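Local structure of ThiJ/PfpI family protein (Francisella tularensis subsp. novicida, 4P5P) at residues I96-G101 against W106-N111; A137-K142 against E177-E182; V141-N144 against I150-K153. The protein is probably a glyoxalase III-type enzyme of the Hsp31-like DJ-1/PfpI family, with a flavodoxin-like fold, and is known as a rapid encystment protein and virulence factor. All coordinates share one frame; numbering follows the deposited sequence.

Contact 1: I96-G101 against W106-N111; sequences IIFAGG and WDFPNN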
ATOM      1  N   ILE A  96       9.661  -1.854  -1.741  1.00 11.54           N
ATOM      2  CA  ILE A  96       8.378  -2.534  -1.743  1.00 11.99           C
ATOM      3  C   ILE A  96       7.331  -1.500  -1.323  1.00 10.98           C
ATOM      4  O   ILE A  96       7.502  -0.801  -0.305  1.00 12.44           O
ATOM      5  CB  ILE A  96       8.390  -3.800  -0.828  1.00 12.01           C
ATOM      6  CG1 ILE A  96       7.101  -4.616  -1.014  1.00 11.64           C
ATOM      7  CG2 ILE A  96       8.633  -3.459   0.635  1.00 12.76           C
ATOM      8  CD1 ILE A  96       7.160  -6.019  -0.406  1.00 12.69           C
ATOM      9  N   ILE A  97       6.289  -1.384  -2.134  1.00  9.75           N
ATOM     10  CA  ILE A  97       5.260  -0.349  -1.993  1.00  9.66           C
ATOM     11  C   ILE A  97       3.880  -1.005  -1.891  1.00 10.09           C
ATOM     12  O   ILE A  97       3.498  -1.744  -2.784  1.00  9.83           O
ATOM     13  CB  ILE A  97       5.277   0.643  -3.190  1.00 11.82           C
ATOM     14  CG1 ILE A  97       6.689   1.222  -3.403  1.00 13.75           C
ATOM     15  CG2 ILE A  97       4.241   1.736  -2.984  1.00 12.61           C
ATOM     16  CD1 ILE A  97       7.289   1.911  -2.207  1.00 17.12           C
ATOM     17  N   PHE A  98       3.139  -0.705  -0.825  1.00 10.11           N
ATOM     18  CA  PHE A  98       1.803  -1.256  -0.601  1.00 10.41           C
ATOM     19  C   PHE A  98       0.696  -0.255  -0.915  1.00  9.25           C
ATOM     20  O   PHE A  98       0.564   0.758  -0.240  1.00 11.17           O
ATOM     21  CB  PHE A  98       1.671  -1.721   0.838  1.00  9.52           C
ATOM     22  CG  PHE A  98       2.626  -2.815   1.181  1.00  8.94           C
ATOM     23  CD1 PHE A  98       2.312  -4.124   0.888  1.00  8.48           C
ATOM     24  CD2 PHE A  98       3.846  -2.544   1.773  1.00 10.29           C
ATOM     25  CE1 PHE A  98       3.198  -5.140   1.164  1.00 10.19           C
ATOM     26  CE2 PHE A  98       4.741  -3.568   2.061  1.00 11.39           C
ATOM     27  CZ  PHE A  98       4.406  -4.865   1.759  1.00 10.89           C
ATOM     28  N   ALA A  99      -0.089  -0.560  -1.942  1.00  9.11           N
ATOM     29  CA  ALA A  99      -1.233   0.253  -2.322  1.00  9.76           C
ATOM     30  C   ALA A  99      -2.375   0.003  -1.336  1.00  9.54           C
ATOM     31  O   ALA A  99      -2.377  -1.000  -0.634  1.00 10.16           O
ATOM     32  CB  ALA A  99      -1.665  -0.084  -3.743  1.00 10.81           C
ATOM     33  N   GLY A 100      -3.343   0.915  -1.287  1.00 10.80           N
ATOM     34  CA  GLY A 100      -4.462   0.798  -0.369  1.00 11.01           C
ATOM     35  C   GLY A 100      -5.760   0.344  -1.012  1.00 10.76           C
ATOM     36  O   GLY A 100      -5.753  -0.393  -2.000  1.00 11.60           O
ATOM     37  N   GLY A 101      -6.875   0.838  -0.480  1.00 12.03           N
ATOM     38  CA  GLY A 101      -8.179   0.243  -0.705  1.00 11.86           C
ATOM     39  C   GLY A 101      -8.544  -0.565   0.529  1.00 11.66           C
ATOM     40  O   GLY A 101      -7.680  -1.134   1.194  1.00 11.59           O
ATOM     41  N   TRP A 106      -8.252  -6.890   5.244  1.00 12.56           N
ATOM     42  CA  TRP A 106      -8.571  -8.304   5.454  1.00 13.60           C
ATOM     43  C   TRP A 106      -7.474  -9.260   4.992  1.00 13.92           C
ATOM     44  O   TRP A 106      -7.497 -10.423   5.384  1.00 15.62           O
ATOM     45  CB  TRP A 106      -9.879  -8.666   4.747  1.00 14.22           C
ATOM     46  CG  TRP A 106     -11.091  -8.154   5.460  1.00 14.15           C
ATOM     47  CD1 TRP A 106     -11.752  -8.768   6.481  1.00 15.43           C
ATOM     48  CD2 TRP A 106     -11.790  -6.923   5.216  1.00 14.45           C
ATOM     49  NE1 TRP A 106     -12.817  -8.001   6.893  1.00 16.32           N
ATOM     50  CE2 TRP A 106     -12.867  -6.865   6.133  1.00 15.32           C
ATOM     51  CE3 TRP A 106     -11.616  -5.866   4.315  1.00 13.68           C
ATOM     52  CZ2 TRP A 106     -13.763  -5.792   6.172  1.00 15.62           C
ATOM     53  CZ3 TRP A 106     -12.515  -4.799   4.357  1.00 14.14           C
ATOM     54  CH2 TRP A 106     -13.572  -4.773   5.278  1.00 15.68           C
ATOM     55  N   ASP A 107      -6.533  -8.813   4.163  1.00 12.00           N
ATOM     56  CA  ASP A 107      -5.472  -9.740   3.740  1.00 10.95           C
ATOM     57  C   ASP A 107      -4.039  -9.216   3.828  1.00 11.81           C
ATOM     58  O   ASP A 107      -3.107  -9.971   3.560  1.00 12.44           O
ATOM     59  CB  ASP A 107      -5.735 -10.283   2.315  1.00 12.21           C
ATOM     60  CG  ASP A 107      -5.665  -9.238   1.211  1.00 11.75           C
ATOM     61  OD1 ASP A 107      -5.541  -8.032   1.478  1.00 11.63           O
ATOM     62  OD2 ASP A 107      -5.757  -9.658   0.034  1.00 11.46           O
ATOM     63  N   PHE A 108      -3.828  -7.984   4.283  1.00 11.14           N
ATOM     64  CA  PHE A 108      -2.454  -7.523   4.515  1.00 11.71           C
ATOM     65  C   PHE A 108      -1.886  -7.826   5.913  1.00 11.68           C
ATOM     66  O   PHE A 108      -0.728  -8.221   6.014  1.00 11.32           O
ATOM     67  CB  PHE A 108      -2.338  -6.010   4.286  1.00 10.82           C
ATOM     68  CG  PHE A 108      -2.116  -5.586   2.845  1.00  9.91           C
ATOM     69  CD1 PHE A 108      -2.297  -6.456   1.782  1.00  9.64           C
ATOM     70  CD2 PHE A 108      -1.728  -4.277   2.573  1.00  9.18           C
ATOM     71  CE1 PHE A 108      -2.061  -6.036   0.481  1.00 10.57           C
ATOM     72  CE2 PHE A 108      -1.510  -3.858   1.298  1.00 10.71           C
ATOM     73  CZ  PHE A 108      -1.664  -4.726   0.241  1.00 10.90           C
ATOM     74  N   PRO A 109      -2.668  -7.593   6.992  1.00 12.25           N
ATOM     75  CA  PRO A 109      -2.038  -7.577   8.326  1.00 13.51           C
ATOM     76  C   PRO A 109      -1.300  -8.849   8.726  1.00 12.81           C
ATOM     77  O   PRO A 109      -0.281  -8.790   9.412  1.00 13.85           O
ATOM     78  CB  PRO A 109      -3.222  -7.372   9.283  1.00 16.55           C
ATOM     79  CG  PRO A 109      -4.285  -6.779   8.489  1.00 16.92           C
ATOM     80  CD  PRO A 109      -4.096  -7.236   7.061  1.00 14.47           C
ATOM     81  N   ASN A 110      -1.837  -9.994   8.329  1.00 13.06           N
ATOM     82  CA  ASN A 110      -1.314 -11.260   8.834  1.00 14.32           C
ATOM     83  C   ASN A 110      -0.612 -12.070   7.745  1.00 13.42           C
ATOM     84  O   ASN A 110      -0.294 -13.241   7.934  1.00 17.93           O
ATOM     85  CB  ASN A 110      -2.459 -12.026   9.483  1.00 17.04           C
ATOM     86  CG  ASN A 110      -3.019 -11.285  10.696  1.00 17.16           C
ATOM     87  OD1 ASN A 110      -2.266 -10.853  11.557  1.00 20.56           O
ATOM     88  ND2 ASN A 110      -4.324 -11.040  10.711  1.00 21.65           N
ATOM     89  N   ASN A 111      -0.304 -11.426   6.622  1.00 13.22           N
ATOM     90  CA  ASN A 111       0.327 -12.131   5.516  1.00 11.78           C
ATOM     91  C   ASN A 111       1.803 -12.416   5.793  1.00 12.01           C
ATOM     92  O   ASN A 111       2.592 -11.486   5.975  1.00 11.80           O
ATOM     93  CB  ASN A 111       0.195 -11.325   4.230  1.00 12.82           C
ATOM     94  CG  ASN A 111       0.670 -12.097   3.024  1.00 12.15           C
ATOM     95  OD1 ASN A 111       1.862 -12.107   2.714  1.00 11.42           O
ATOM     96  ND2 ASN A 111      -0.259 -12.773   2.347  1.00 13.35           N
TER

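Contact 2: A137-K142 against E177-E182; sequences ALINVK and EDSLVE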
ATOM      1  N   ALA A 137      -0.290  -3.290   6.076  1.00 10.16           N
ATOM      2  CA  ALA A 137       0.816  -4.213   5.794  1.00  9.79           C
ATOM      3  C   ALA A 137       1.928  -4.155   6.826  1.00 10.17           C
ATOM      4  O   ALA A 137       2.655  -5.128   7.000  1.00 10.10           O
ATOM      5  CB  ALA A 137       1.418  -3.937   4.428  1.00 10.15           C
ATOM      6  N   LEU A 138       2.086  -3.016   7.497  1.00 10.74           N
ATOM      7  CA  LEU A 138       3.261  -2.795   8.353  1.00 11.34           C
ATOM      8  C   LEU A 138       3.025  -3.035   9.831  1.00 12.74           C
ATOM      9  O   LEU A 138       3.975  -3.110  10.608  1.00 12.11           O
ATOM     10  CB  LEU A 138       3.782  -1.371   8.163  1.00 12.43           C
ATOM     11  CG  LEU A 138       4.043  -0.923   6.726  1.00 12.46           C
ATOM     12  CD1 LEU A 138       4.622   0.485   6.729  1.00 14.02           C
ATOM     13  CD2 LEU A 138       4.978  -1.890   6.001  1.00 13.49           C
ATOM     14  N   ILE A 139       1.763  -3.146  10.227  1.00 13.03           N
ATOM     15  CA  ILE A 139       1.415  -3.235  11.653  1.00 13.84           C
ATOM     16  C   ILE A 139       2.166  -4.349  12.401  1.00 12.61           C
ATOM     17  O   ILE A 139       2.676  -4.125  13.496  1.00 15.16           O
ATOM     18  CB  ILE A 139      -0.086  -3.466  11.825  1.00 13.65           C
ATOM     19  CG1 ILE A 139      -0.898  -2.297  11.248  1.00 14.94           C
ATOM     20  CG2 ILE A 139      -0.451  -3.619  13.291  1.00 15.67           C
ATOM     21  CD1 ILE A 139      -2.344  -2.673  11.025  1.00 15.33           C
ATOM     22  N   ASN A 140       2.210  -5.548  11.817  1.00 11.88           N
ATOM     23  CA  ASN A 140       2.690  -6.751  12.501  1.00 12.18           C
ATOM     24  C   ASN A 140       4.038  -7.261  12.004  1.00 13.03           C
ATOM     25  O   ASN A 140       4.425  -8.398  12.310  1.00 14.59           O
ATOM     26  CB  ASN A 140       1.668  -7.886  12.354  1.00 11.48           C
ATOM     27  CG  ASN A 140       0.328  -7.558  12.962  1.00 13.28           C
ATOM     28  OD1 ASN A 140       0.236  -7.092  14.101  1.00 16.72           O
ATOM     29  ND2 ASN A 140      -0.723  -7.798  12.204  1.00 14.25           N
ATOM     30  N   VAL A 141       4.777  -6.439  11.263  1.00 12.60           N
ATOM     31  CA  VAL A 141       6.103  -6.838  10.812  1.00 12.66           C
ATOM     32  C   VAL A 141       7.067  -6.791  11.992  1.00 12.70           C
ATOM     33  O   VAL A 141       7.320  -5.717  12.536  1.00 13.58           O
ATOM     34  CB  VAL A 141       6.624  -5.932   9.676  1.00 13.80           C
ATOM     35  CG1 VAL A 141       8.010  -6.372   9.240  1.00 13.10           C
ATOM     36  CG2 VAL A 141       5.660  -5.954   8.502  1.00 13.90           C
ATOM     37  N   LYS A 142       7.596  -7.950  12.384  1.00 13.56           N
ATOM     38  CA  LYS A 142       8.459  -8.059  13.559  1.00 13.03           C
ATOM     39  C   LYS A 142       9.854  -8.545  13.227  1.00 15.14           C
ATOM     40  O   LYS A 142      10.022  -9.372  12.345  1.00 15.73           O
ATOM     41  CB  LYS A 142       7.844  -9.007  14.585  1.00 13.16           C
ATOM     42  CG  LYS A 142       6.599  -8.469  15.239  1.00 14.46           C
ATOM     43  CD  LYS A 142       5.874  -9.572  15.966  1.00 17.70           C
ATOM     44  CE  LYS A 142       4.565  -9.074  16.531  1.00 22.78           C
ATOM     45  NZ  LYS A 142       4.763  -8.156  17.653  1.00 25.70           N
ATOM     46  N   GLU A 177      -5.607   3.224  12.442  1.00 16.43           N
ATOM     47  CA  GLU A 177      -4.942   4.173  13.319  1.00 16.08           C
ATOM     48  C   GLU A 177      -4.670   3.579  14.698  1.00 15.26           C
ATOM     49  O   GLU A 177      -3.555   3.667  15.219  1.00 14.89           O
ATOM     50  CB  GLU A 177      -5.788   5.450  13.447  1.00 17.31           C
ATOM     51  CG  GLU A 177      -5.255   6.437  14.468  1.00 17.84           C
ATOM     52  CD  GLU A 177      -5.995   7.773  14.471  1.00 19.68           C
ATOM     53  OE1 GLU A 177      -5.771   8.541  15.425  1.00 20.35           O
ATOM     54  OE2 GLU A 177      -6.777   8.062  13.539  1.00 20.25           O
ATOM     55  N   ASP A 178      -5.693   2.984  15.300  1.00 15.40           N
ATOM     56  CA  ASP A 178      -5.535   2.430  16.642  1.00 17.12           C
ATOM     57  C   ASP A 178      -4.483   1.306  16.634  1.00 16.57           C
ATOM     58  O   ASP A 178      -3.682   1.180  17.564  1.00 17.05           O
ATOM     59  CB  ASP A 178      -6.868   1.906  17.184  1.00 17.82           C
ATOM     60  CG  ASP A 178      -7.898   3.017  17.428  1.00 20.61           C
ATOM     61  OD1 ASP A 178      -7.567   4.211  17.308  1.00 21.29           O
ATOM     62  OD2 ASP A 178      -9.055   2.690  17.757  1.00 21.23           O
ATOM     63  N   SER A 179      -4.472   0.501  15.576  1.00 15.41           N
ATOM     64  CA  SER A 179      -3.522  -0.616  15.494  1.00 16.17           C
ATOM     65  C   SER A 179      -2.081  -0.162  15.355  1.00 15.59           C
ATOM     66  O   SER A 179      -1.173  -0.787  15.888  1.00 14.88           O
ATOM     67  CB  SER A 179      -3.870  -1.535  14.326  1.00 19.76           C
ATOM     68  OG  SER A 179      -4.899  -2.430  14.678  1.00 24.16           O
ATOM     69  N   LEU A 180      -1.861   0.923  14.620  1.00 14.63           N
ATOM     70  CA  LEU A 180      -0.520   1.476  14.474  1.00 15.45           C
ATOM     71  C   LEU A 180      -0.026   2.006  15.826  1.00 15.52           C
ATOM     72  O   LEU A 180       1.136   1.823  16.188  1.00 15.67           O
ATOM     73  CB  LEU A 180      -0.517   2.576  13.413  1.00 14.76           C
ATOM     74  CG  LEU A 180      -0.763   2.056  11.990  1.00 13.25           C
ATOM     75  CD1 LEU A 180      -1.129   3.172  11.027  1.00 14.21           C
ATOM     76  CD2 LEU A 180       0.462   1.307  11.480  1.00 15.02           C
ATOM     77  N   VAL A 181      -0.920   2.644  16.579  1.00 16.20           N
ATOM     78  CA  VAL A 181      -0.577   3.113  17.915  1.00 16.59           C
ATOM     79  C   VAL A 181      -0.271   1.921  18.825  1.00 18.12           C
ATOM     80  O   VAL A 181       0.740   1.923  19.537  1.00 18.49           O
ATOM     81  CB  VAL A 181      -1.708   3.987  18.516  1.00 17.08           C
ATOM     82  CG1 VAL A 181      -1.471   4.276  20.003  1.00 18.70           C
ATOM     83  CG2 VAL A 181      -1.826   5.310  17.742  1.00 17.51           C
ATOM     84  N   GLU A 182      -1.116   0.898  18.800  1.00 18.43           N
ATOM     85  CA  GLU A 182      -0.852  -0.292  19.614  1.00 19.38           C
ATOM     86  C   GLU A 182       0.488  -0.955  19.274  1.00 17.88           C
ATOM     87  O   GLU A 182       1.137  -1.537  20.153  1.00 18.29           O
ATOM     88  CB  GLU A 182      -1.965  -1.342  19.477  1.00 20.07           C
ATOM     89  CG  GLU A 182      -1.647  -2.593  20.323  1.00 22.86           C
ATOM     90  CD  GLU A 182      -2.783  -3.588  20.444  1.00 25.68           C
ATOM     91  OE1 GLU A 182      -2.575  -4.616  21.132  1.00 25.14           O
ATOM     92  OE2 GLU A 182      -3.861  -3.360  19.852  1.00 28.09           O
TER

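Contact 3: V141-N144 against I150-K153; sequences VKDN and IRDK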
ATOM      1  N   VAL A 141       4.777  -6.439  11.263  1.00 12.60           N
ATOM      2  CA  VAL A 141       6.103  -6.838  10.812  1.00 12.66           C
ATOM      3  C   VAL A 141       7.067  -6.791  11.992  1.00 12.70           C
ATOM      4  O   VAL A 141       7.320  -5.717  12.536  1.00 13.58           O
ATOM      5  CB  VAL A 141       6.624  -5.932   9.676  1.00 13.80           C
ATOM      6  CG1 VAL A 141       8.010  -6.372   9.240  1.00 13.10           C
ATOM      7  CG2 VAL A 141       5.660  -5.954   8.502  1.00 13.90           C
ATOM      8  N   LYS A 142       7.596  -7.950  12.384  1.00 13.56           N
ATOM      9  CA  LYS A 142       8.459  -8.059  13.559  1.00 13.03           C
ATOM     10  C   LYS A 142       9.854  -8.545  13.227  1.00 15.14           C
ATOM     11  O   LYS A 142      10.022  -9.372  12.345  1.00 15.73           O
ATOM     12  CB  LYS A 142       7.844  -9.007  14.585  1.00 13.16           C
ATOM     13  CG  LYS A 142       6.599  -8.469  15.239  1.00 14.46           C
ATOM     14  CD  LYS A 142       5.874  -9.572  15.966  1.00 17.70           C
ATOM     15  CE  LYS A 142       4.565  -9.074  16.531  1.00 22.78           C
ATOM     16  NZ  LYS A 142       4.763  -8.156  17.653  1.00 25.70           N
ATOM     17  N   ASP A 143      10.838  -8.033  13.964  1.00 15.44           N
ATOM     18  CA  ASP A 143      12.226  -8.462  13.838  1.00 16.36           C
ATOM     19  C   ASP A 143      12.422  -9.812  14.537  1.00 18.37           C
ATOM     20  O   ASP A 143      11.467 -10.408  15.006  1.00 17.63           O
ATOM     21  CB  ASP A 143      13.189  -7.392  14.395  1.00 17.84           C
ATOM     22  CG  ASP A 143      13.058  -7.161  15.909  1.00 20.12           C
ATOM     23  OD1 ASP A 143      12.491  -7.997  16.639  1.00 20.64           O
ATOM     24  OD2 ASP A 143      13.571  -6.121  16.383  1.00 23.15           O
ATOM     25  N   ASN A 144      13.661 -10.282  14.624  1.00 21.24           N
ATOM     26  CA  ASN A 144      13.914 -11.617  15.150  0.59 23.82           C
ATOM     27  C   ASN A 144      13.701 -11.727  16.658  1.00 23.61           C
ATOM     28  O   ASN A 144      13.767 -12.822  17.218  1.00 24.95           O
ATOM     29  CB  ASN A 144      15.330 -12.056  14.803  0.59 26.57           C
ATOM     30  CG  ASN A 144      15.499 -13.567  14.835  0.59 28.46           C
ATOM     31  OD1 ASN A 144      14.722 -14.313  14.226  0.59 28.51           O
ATOM     32  ND2 ASN A 144      16.517 -14.027  15.553  0.59 29.09           N
ATOM     33  N   ILE A 150       8.052  -0.961  13.236  1.00 13.63           N
ATOM     34  CA  ILE A 150       7.561   0.413  13.199  1.00 14.74           C
ATOM     35  C   ILE A 150       7.451   1.042  14.585  1.00 15.04           C
ATOM     36  O   ILE A 150       7.062   2.208  14.683  1.00 16.47           O
ATOM     37  CB  ILE A 150       6.178   0.550  12.496  1.00 14.85           C
ATOM     38  CG1 ILE A 150       5.061  -0.130  13.295  1.00 14.81           C
ATOM     39  CG2 ILE A 150       6.253   0.013  11.072  1.00 15.70           C
ATOM     40  CD1 ILE A 150       3.687   0.085  12.694  1.00 16.27           C
ATOM     41  N   ARG A 151       7.793   0.315  15.647  1.00 15.35           N
ATOM     42  CA  ARG A 151       7.767   0.936  16.981  1.00 15.17           C
ATOM     43  C   ARG A 151       8.710   2.139  17.010  1.00 16.49           C
ATOM     44  O   ARG A 151       9.807   2.097  16.470  1.00 17.70           O
ATOM     45  CB  ARG A 151       8.128  -0.065  18.086  1.00 15.01           C
ATOM     46  CG  ARG A 151       9.589  -0.453  18.180  1.00 16.21           C
ATOM     47  CD  ARG A 151       9.707  -1.743  18.998  1.00 15.72           C
ATOM     48  NE  ARG A 151      11.075  -2.114  19.350  1.00 16.47           N
ATOM     49  CZ  ARG A 151      11.978  -2.583  18.496  1.00 15.06           C
ATOM     50  NH1 ARG A 151      11.678  -2.726  17.209  1.00 15.23           N
ATOM     51  NH2 ARG A 151      13.188  -2.918  18.938  1.00 15.59           N
ATOM     52  N   ASP A 152       8.227   3.216  17.620  1.00 18.52           N
ATOM     53  CA  ASP A 152       8.970   4.467  17.790  1.00 20.08           C
ATOM     54  C   ASP A 152       9.177   5.230  16.478  1.00 20.54           C
ATOM     55  O   ASP A 152       9.889   6.235  16.456  1.00 22.54           O
ATOM     56  CB  ASP A 152      10.331   4.205  18.463  1.00 22.03           C
ATOM     57  CG  ASP A 152      10.191   3.491  19.796  1.00 25.72           C
ATOM     58  OD1 ASP A 152       9.209   3.783  20.506  1.00 26.00           O
ATOM     59  OD2 ASP A 152      11.055   2.647  20.135  1.00 28.76           O
ATOM     60  N   LYS A 153       8.546   4.788  15.393  1.00 18.02           N
ATOM     61  CA  LYS A 153       8.689   5.473  14.113  0.57 18.02           C
ATOM     62  C   LYS A 153       7.458   6.313  13.807  1.00 17.32           C
ATOM     63  O   LYS A 153       6.340   5.957  14.171  1.00 17.07           O
ATOM     64  CB  LYS A 153       8.962   4.463  12.999  0.57 19.28           C
ATOM     65  CG  LYS A 153      10.335   3.812  13.168  0.57 21.49           C
ATOM     66  CD  LYS A 153      10.767   3.008  11.970  0.57 22.97           C
ATOM     67  CE  LYS A 153      12.195   2.489  12.145  0.57 24.02           C
ATOM     68  NZ  LYS A 153      12.358   1.648  13.369  0.57 24.45           N
TER
HETATM   69  O   HOH W   1       6.023  -3.255  12.559  1.00 14.48           O

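Contact 1: I96-G101 against W106-N111
F98, at the end of strand 95-98, and F108, in the turn just past the short helix 104-107, keep their CA atoms 9.1 Å apart, so the backbones stay well apart and the F108 ring spans the gap to F98 and to A99 O. The phenyl rings form an offset edge-to-face pair, with the edge of F98 directed at the face of F108. Their centroids lie 5.6 Å apart and the planes stand at 73°. Between the rings, the closest atoms are F98 CD1 and F108 CE2, 3.9 Å apart. With CG of F98 beside the backbone N and anti to the carbonyl carbon (chi1 -62°), the ring swings off the strand on the side where F108 sits. F108 CE2 also lies 3.6 Å from A99 O, the backbone carbonyl of the residue after F98.

V118 and I114 of helix 112-123 press on F98, and I114 also touches F108, so both rings are part of the packing between the central sheet and that helix. A type I turn from F108 to N111 leads into the helix, and the N111 side chain caps it at I114 N. In the loop after the strand, G101 N hydrogen-bonds OD2 of the sulfinic acid at position 132, the oxidised form of Cys132. With no hydrogen bond between the segments, the hold rests on ring packing and on the A99 carbonyl beside F108, so it depends on shape rather than on polar bonding.

Contact 2: A137-K142 against E177-E182
I139 and the helical pair S179-L180 meet by van der Waals packing, mostly apolar. The CD1 methyl of I139 lies 3.8 Å from S179 CB, while one carbon back, I139 CG1 is 3.9 Å from L180 CD2. Both branches of the isoleucine take part: CG2, anti to the backbone N, is turned to the helix backbone and comes 3.9 Å from S179 O. With CG1 beside the backbone N (chi1 -62°), the longer arm runs past S179 CB, and the I139 side chain crosses that of L180 at about a right angle. The CA atoms of I139 and L180 are only 5.8 Å apart, a close approach of loop to helix. F174 touches both I139 and S179, and Y187 packs on L180.

Helix 176-182 lies in the connection from strand 154-155 to strand 186-187, the strand that carries Y187. These two strands form a small parallel sheet separate from the main one of this flavodoxin-like protein. The loop after strand 127-130, carrying I139, comes alongside that helix.

Polar bonds run beside the contact, none across it. S179 OG makes a weak hydrogen bond to S175 O, just ahead of the helix. In the loop, a type I turn from L138 to V141 has a weak V141 N to L138 O bond, 3.5 Å. At the front of the helix, E177 OE2 accepts from N160 N, and D178 OD1 from N160 ND2.

Contact 3: V141-N144 against I150-K153
D143 and R151 approach nearly at right angles: the two side chains cross that way, and the carboxylate and guanidinium planes are 79° apart. This is no flat, two-pronged pairing. A single carboxylate oxygen approaches the guanidinium obliquely, D143 OD2 standing 4.0 Å from R151 NH1 and 4.1 Å from R151 NH2, which makes a long salt bridge with no hydrogen bond in it. The arginine gets there by an extended run from CG to NE, followed by a turn at the last torsion (chi4 -72°) that brings the nitrogens round to the aspartate.

Each charged group has a stronger partner in the intervening chain. D143 OD1 accepts from the backbone N of N145 and of Q147, while R151 NH1 donates to N148 O. The attraction between D143 and R151 therefore adds to groups already held locally, and near the surface solvent would probably weaken it.

Deeper in, a water links the two backbones. It donates to V141 O at 2.8 Å and accepts from I150 N at 3.1 Å, bridging the two segments, between which no direct hydrogen bond runs; V141 pairs instead with I149. R151 itself sits in a type II turn from I150 to K153, closed by K153 N to I150 O at 3.1 Å.

The bond from D143 OD1 to N145 N is that of an Asx turn, here within the long irregular connection between strands 127-130 and 154-155, where the chain starts its excursion from D143 to R151 and the two legs are tied by charge and water.

The contacts follow one another from the interior outwards. Contacts 1 and 2, with centres 12 Å apart, touch through A137, whose CB lies 3.6 Å from F98 CG and 3.7 Å from F108 CD2, and through a probable hydrogen bond of 3.0 Å from N140 ND2 to P109 O. Contacts 2 and 3 share V141 and K142, and I150 CD1 packs 3.7 Å from L180 CD2. Contacts 1 and 3 stay apart, about 6 Å at their nearest atoms. Contact 1 reaches the oxidised Cys132 through G101 N; this residue is probably the nucleophile, as in relatives. Contact 3 lies about 17 Å, centre to centre, from the middle of the chain.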